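Local coordinates for thymidylate synthase 1 (PDB 1BKP), which probably catalyses the reductive methylation of dUMP to dTMP, with 5,10-methylenetetrahydrofolate as methyl donor and reductant, working as a homodimer, at residues A[5-10]-A[228-233]; A[184-189]-A[272-277]. All coordinates share one frame; numbering follows the deposited sequence.

How the interactions relate
From the N terminus, residues 5-10 come first, on helix 3-17. The chain then builds much of the fold before reaching 184-189, which leads from strand 172-183 into helix 188-206. Segment 228-233 follows on helix 227-235, where interaction 1 closes a loop of 217 residues. The C-terminal segment 272-277 returns to 184-189 and closes interaction 2, with 82 residues between. The segments alternate, so the two loops cross. The contacts also touch directly: Tyr-7 OH is hydrogen-bonded to Met-184 O, and Asn-229 ND2 to Leu-273 O. Together they tie the N-terminal helix, helix 227-235 and the C-terminal tail to the turn after Asp-183.

Interaction 1: A[5-10]-A[228-233]; sequences KQYNSI and DNLKIQ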
loop_
_atom_site.group_PDB
_atom_site.type_symbol
_atom_site.label_atom_id
_atom_site.label_comp_id
_atom_site.label_asym_id
_atom_site.label_seq_id
_atom_site.Cartn_x
_atom_site.Cartn_y
_atom_site.Cartn_z
ATOM N N LYS A 5 -9.098 -4.610 21.248
ATOM C CA LYS A 5 -8.253 -5.818 21.307
ATOM C C LYS A 5 -7.071 -5.807 20.365
ATOM O O LYS A 5 -5.950 -6.076 20.739
ATOM C CB LYS A 5 -9.120 -7.064 21.028
ATOM C CG LYS A 5 -10.084 -7.267 22.205
ATOM C CD LYS A 5 -10.816 -8.576 22.180
ATOM C CE LYS A 5 -11.833 -8.572 23.289
ATOM N NZ LYS A 5 -11.105 -8.270 24.563
ATOM N N GLN A 6 -7.342 -5.414 19.123
ATOM C CA GLN A 6 -6.296 -5.372 18.130
ATOM C C GLN A 6 -5.342 -4.289 18.397
ATOM O O GLN A 6 -4.138 -4.470 18.178
ATOM C CB GLN A 6 -6.914 -5.226 16.717
ATOM C CG GLN A 6 -7.671 -6.511 16.335
ATOM C CD GLN A 6 -8.115 -6.462 14.844
ATOM O OE1 GLN A 6 -7.293 -6.237 13.970
ATOM N NE2 GLN A 6 -9.379 -6.584 14.593
ATOM N N TYR A 7 -5.860 -3.140 18.850
ATOM C CA TYR A 7 -4.936 -1.992 19.106
ATOM C C TYR A 7 -3.931 -2.320 20.265
ATOM O O TYR A 7 -2.706 -2.122 20.151
ATOM C CB TYR A 7 -5.807 -0.765 19.438
ATOM C CG TYR A 7 -5.050 0.456 19.856
ATOM C CD1 TYR A 7 -4.543 1.304 18.894
ATOM C CD2 TYR A 7 -4.940 0.807 21.181
ATOM C CE1 TYR A 7 -3.916 2.522 19.200
ATOM C CE2 TYR A 7 -4.331 2.033 21.533
ATOM C CZ TYR A 7 -3.810 2.889 20.551
ATOM O OH TYR A 7 -3.113 4.059 20.849
ATOM N N ASN A 8 -4.483 -2.897 21.337
ATOM C CA ASN A 8 -3.731 -3.259 22.486
ATOM C C ASN A 8 -2.660 -4.271 22.118
ATOM O O ASN A 8 -1.588 -4.273 22.722
ATOM C CB ASN A 8 -4.623 -3.858 23.556
ATOM C CG ASN A 8 -5.476 -2.847 24.350
ATOM O OD1 ASN A 8 -6.270 -3.271 25.214
ATOM N ND2 ASN A 8 -5.440 -1.610 24.006
ATOM N N SER A 9 -2.960 -5.197 21.181
ATOM C CA SER A 9 -1.964 -6.209 20.736
ATOM C C SER A 9 -0.815 -5.545 20.018
ATOM O O SER A 9 0.340 -5.887 20.279
ATOM C CB SER A 9 -2.545 -7.281 19.775
ATOM O OG SER A 9 -3.424 -8.064 20.567
ATOM N N ILE A 10 -1.109 -4.604 19.128
ATOM C CA ILE A 10 -0.033 -3.880 18.435
ATOM C C ILE A 10 0.802 -3.074 19.385
ATOM O O ILE A 10 2.068 -3.101 19.355
ATOM C CB ILE A 10 -0.589 -2.987 17.335
ATOM C CG1 ILE A 10 -1.268 -3.932 16.279
ATOM C CG2 ILE A 10 0.518 -2.097 16.693
ATOM C CD1 ILE A 10 -1.999 -3.216 15.143
ATOM N N ASP A 228 3.859 5.165 29.417
ATOM C CA ASP A 228 3.109 4.967 30.641
ATOM C C ASP A 228 1.613 5.041 30.479
ATOM O O ASP A 228 0.910 4.197 31.033
ATOM C CB ASP A 228 3.537 5.885 31.805
ATOM C CG ASP A 228 2.590 5.692 33.056
ATOM O OD1 ASP A 228 2.511 4.544 33.606
ATOM O OD2 ASP A 228 1.861 6.661 33.441
ATOM N N ASN A 229 1.106 6.045 29.751
ATOM C CA ASN A 229 -0.349 6.192 29.553
ATOM C C ASN A 229 -0.873 4.999 28.741
ATOM O O ASN A 229 -1.960 4.507 29.021
ATOM C CB ASN A 229 -0.707 7.426 28.726
ATOM C CG ASN A 229 -0.783 8.700 29.550
ATOM O OD1 ASN A 229 -0.764 8.683 30.769
ATOM N ND2 ASN A 229 -0.757 9.827 28.860
ATOM N N LEU A 230 -0.067 4.477 27.790
ATOM C CA LEU A 230 -0.579 3.385 26.952
ATOM C C LEU A 230 -0.713 2.127 27.807
ATOM O O LEU A 230 -1.607 1.287 27.598
ATOM C CB LEU A 230 0.362 3.138 25.732
ATOM C CG LEU A 230 0.374 4.223 24.692
ATOM C CD1 LEU A 230 1.507 3.957 23.634
ATOM C CD2 LEU A 230 -1.032 4.232 24.062
ATOM N N LYS A 231 0.214 1.988 28.750
ATOM C CA LYS A 231 0.206 0.848 29.681
ATOM C C LYS A 231 -1.071 0.963 30.493
ATOM O O LYS A 231 -1.681 -0.045 30.797
ATOM C CB LYS A 231 1.433 0.874 30.615
ATOM C CG LYS A 231 2.706 0.266 29.958
ATOM C CD LYS A 231 3.795 0.278 31.035
ATOM C CE LYS A 231 5.185 0.049 30.487
ATOM N NZ LYS A 231 5.460 -1.393 30.366
ATOM N N ILE A 232 -1.427 2.181 30.927
ATOM C CA ILE A 232 -2.706 2.382 31.628
ATOM C C ILE A 232 -3.865 1.972 30.746
ATOM O O ILE A 232 -4.714 1.163 31.164
ATOM C CB ILE A 232 -2.921 3.881 32.018
ATOM C CG1 ILE A 232 -2.005 4.242 33.176
ATOM C CG2 ILE A 232 -4.463 4.199 32.392
ATOM C CD1 ILE A 232 -2.047 5.788 33.363
ATOM N N GLN A 233 -3.932 2.501 29.516
ATOM C CA GLN A 233 -5.015 2.140 28.612
ATOM C C GLN A 233 -5.210 0.667 28.449
ATOM O O GLN A 233 -6.288 0.202 28.277
ATOM C CB GLN A 233 -4.755 2.652 27.201
ATOM C CG GLN A 233 -5.424 3.877 26.969
ATOM C CD GLN A 233 -5.218 4.392 25.597
ATOM O OE1 GLN A 233 -4.228 5.119 25.357
ATOM N NE2 GLN A 233 -6.181 4.067 24.670
HETATM O O HOH W 1 -4.362 5.912 22.756
#
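Tyr-7 reaches from helix 3-17 to Leu-230 and Gln-233 on helix 227-235. Its CG stands anti to the backbone N (chi1 174°), which carries the ring out toward the second helix and puts the hydroxyl next to Leu-230. There Tyr-7 OH lies 3.8 Å from Leu-230 CD2. The two side chains cross at about a right angle. Leu-230 meets the phenol with this one methyl, which its side chain brings forward although its CB does not point at the other helix.

Gln-233 approaches the same ring from its CE2 side. The nearest atoms are Gln-233 NE2 and Tyr-7 CE2, 4.2 Å apart, a loose and oblique approach. The ring and amide planes are turned 34° from each other. Extended beyond CG, the chain of Gln-233 carries its amide out to the ring and to water 1.

The polar link between the helices runs through water 1. This water donates to Tyr-7 OH at 2.9 Å and to Gln-233 OE1 at 2.7 Å. The phenol oxygen has a second partner in the carbonyl of Met-184, and Gln-233 NE2 is hydrogen-bonded to Thr-59 OG1. Both ends of the amide are therefore used, which should fix which way round it sits. The ring of Tyr-7 also touches Asn-188 and Pro-189 of helix 188-206, and Leu-230 packs on Val-222, a predicted dUMP-binding residue.

The contact is small and buried, joining the two helices through few atoms. The apolar part is slight: one leucine methyl sits against the phenol oxygen rather than over the ring. Since water 1 donates to the phenol oxygen, that hydroxyl can give its own proton to Met-184 O. The Tyr-7 hydroxyl and the Gln-233 amide are thus matched by one water and by neighbouring parts of the fold.

Interaction 2: A[184-189]-A[272-277]; sequences MALGNP and LLFEVA
This is a small apolar contact between the turn that follows strand 172-183 and the C-terminal tail. Residues 184-187 have helical backbone angles without regular helical bonding, and helix 188-206 follows. Segment 272-277 is an irregular run after strand 261-264. Phe-274 carries its side of the contact, and Ala-185 and Leu-186 carry the other.

The CB of Phe-274 points toward the turn, with CG anti to its carbonyl carbon (chi1 -68°). The CB of Leu-186 does not aim at the tail, but the end of its side chain comes nearer and delivers CD2. The two side chains slide past each other in opposite directions. One methyl does the touching: Leu-186 CD2 is 3.9 Å from Phe-274 CD2 and also 3.9 Å from Phe-274 CB. It therefore rests against the root of the aromatic side chain as well as the ring. Farther round the ring, Ala-185 CB comes to 4.2 Å from Phe-274 CE1. Both approaches to the ring are oblique.

Other groups complete the setting of the phenyl ring. His-226 meets it edge-to-face, and Asn-229 and Gln-233 of helix 227-235 also touch it. The turn has polar supports of its own. Asp-183 OD1 accepts a hydrogen bond from Leu-186 N and a weak one from Ala-185 N, while Ala-185 O is bonded to Lys-60 NZ. The tail is tied down by Glu-275 O to His-226 and by a backbone bond between Val-276 and Asp-31.

Asp-183 and Ala-277 are both predicted to bind the folate cofactor, so the contact lies near two residues of that predicted site. Across the two segments the contacts are apolar, two aliphatic groups against one phenyl side chain. Such contacts have little directionality of their own; separate hydrogen bonds hold the two backbones.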
loop_
_atom_site.group_PDB
_atom_site.type_symbol
_atom_site.label_atom_id
_atom_site.label_comp_id
_atom_site.label_asym_id
_atom_site.label_seq_id
_atom_site.Cartn_x
_atom_site.Cartn_y
_atom_site.Cartn_z
ATOM N N MET A 184 1.043 5.730 16.855
ATOM C CA MET A 184 0.031 4.836 17.394
ATOM C C MET A 184 -0.801 5.347 18.534
ATOM O O MET A 184 -1.929 4.900 18.688
ATOM C CB MET A 184 0.631 3.486 17.772
ATOM C CG MET A 184 1.255 2.791 16.510
ATOM S SD MET A 184 0.034 2.514 15.208
ATOM C CE MET A 184 -0.905 1.238 15.953
ATOM N N ALA A 185 -0.243 6.279 19.317
ATOM C CA ALA A 185 -0.959 6.814 20.465
ATOM C C ALA A 185 -1.969 7.833 20.069
ATOM O O ALA A 185 -3.073 7.759 20.515
ATOM C CB ALA A 185 0.033 7.468 21.489
ATOM N N LEU A 186 -1.540 8.828 19.299
ATOM C CA LEU A 186 -2.385 9.930 18.913
ATOM C C LEU A 186 -3.065 9.837 17.527
ATOM O O LEU A 186 -4.188 10.197 17.375
ATOM C CB LEU A 186 -1.553 11.190 18.969
ATOM C CG LEU A 186 -1.027 11.412 20.430
ATOM C CD1 LEU A 186 0.075 12.439 20.399
ATOM C CD2 LEU A 186 -2.166 11.900 21.348
ATOM N N GLY A 187 -2.357 9.395 16.527
ATOM C CA GLY A 187 -2.951 9.366 15.234
ATOM C C GLY A 187 -3.755 8.127 14.826
ATOM O O GLY A 187 -4.834 8.266 14.280
ATOM N N ASN A 188 -3.269 6.938 15.143
ATOM C CA ASN A 188 -3.968 5.748 14.692
ATOM C C ASN A 188 -5.482 5.625 15.077
ATOM O O ASN A 188 -6.337 5.321 14.176
ATOM C CB ASN A 188 -3.208 4.509 15.155
ATOM C CG ASN A 188 -3.873 3.233 14.703
ATOM O OD1 ASN A 188 -4.469 2.545 15.510
ATOM N ND2 ASN A 188 -3.623 2.836 13.437
ATOM N N PRO A 189 -5.846 5.847 16.352
ATOM C CA PRO A 189 -7.309 5.685 16.648
ATOM C C PRO A 189 -8.207 6.600 15.886
ATOM O O PRO A 189 -9.267 6.190 15.393
ATOM C CB PRO A 189 -7.399 5.863 18.181
ATOM C CG PRO A 189 -5.952 5.513 18.708
ATOM C CD PRO A 189 -5.064 6.133 17.602
ATOM N N LEU A 272 -6.760 10.979 29.251
ATOM C CA LEU A 272 -5.327 10.821 29.548
ATOM C C LEU A 272 -4.669 11.951 28.789
ATOM O O LEU A 272 -5.031 12.170 27.652
ATOM C CB LEU A 272 -4.805 9.514 28.905
ATOM C CG LEU A 272 -5.350 8.226 29.504
ATOM C CD1 LEU A 272 -5.174 7.069 28.504
ATOM C CD2 LEU A 272 -4.624 7.973 30.867
ATOM N N LEU A 273 -3.664 12.610 29.367
ATOM C CA LEU A 273 -3.011 13.730 28.701
ATOM C C LEU A 273 -1.662 13.194 28.145
ATOM O O LEU A 273 -0.899 12.618 28.861
ATOM C CB LEU A 273 -2.665 14.847 29.735
ATOM C CG LEU A 273 -3.801 15.853 30.142
ATOM C CD1 LEU A 273 -5.065 15.240 30.157
ATOM C CD2 LEU A 273 -3.542 16.521 31.495
ATOM N N PHE A 274 -1.436 13.352 26.864
ATOM C CA PHE A 274 -0.182 12.921 26.246
ATOM C C PHE A 274 0.666 14.156 25.928
ATOM O O PHE A 274 0.224 15.105 25.286
ATOM C CB PHE A 274 -0.539 12.223 24.929
ATOM C CG PHE A 274 -1.257 10.937 25.110
ATOM C CD1 PHE A 274 -0.526 9.732 25.276
ATOM C CD2 PHE A 274 -2.640 10.884 25.111
ATOM C CE1 PHE A 274 -1.109 8.513 25.436
ATOM C CE2 PHE A 274 -3.263 9.619 25.278
ATOM C CZ PHE A 274 -2.490 8.444 25.435
ATOM N N GLU A 275 1.891 14.122 26.396
ATOM C CA GLU A 275 2.898 15.150 26.169
ATOM C C GLU A 275 3.013 15.436 24.678
ATOM O O GLU A 275 3.020 14.521 23.863
ATOM C CB GLU A 275 4.250 14.600 26.654
ATOM C CG GLU A 275 4.351 13.957 28.131
ATOM C CD GLU A 275 3.414 12.724 28.524
ATOM O OE1 GLU A 275 2.953 11.868 27.716
ATOM O OE2 GLU A 275 3.151 12.616 29.742
ATOM N N VAL A 276 3.109 16.709 24.330
ATOM C CA VAL A 276 3.261 17.174 22.945
ATOM C C VAL A 276 4.714 17.059 22.424
ATOM O O VAL A 276 5.651 17.517 23.101
ATOM C CB VAL A 276 2.925 18.679 22.821
ATOM C CG1 VAL A 276 1.628 18.872 22.145
ATOM C CG2 VAL A 276 2.845 19.298 24.182
ATOM N N ALA A 277 4.886 16.499 21.220
ATOM C CA ALA A 277 6.204 16.374 20.588
ATOM C C ALA A 277 6.153 17.212 19.312
ATOM O O ALA A 277 5.402 16.887 18.370
ATOM C CB ALA A 277 6.546 14.892 20.272
#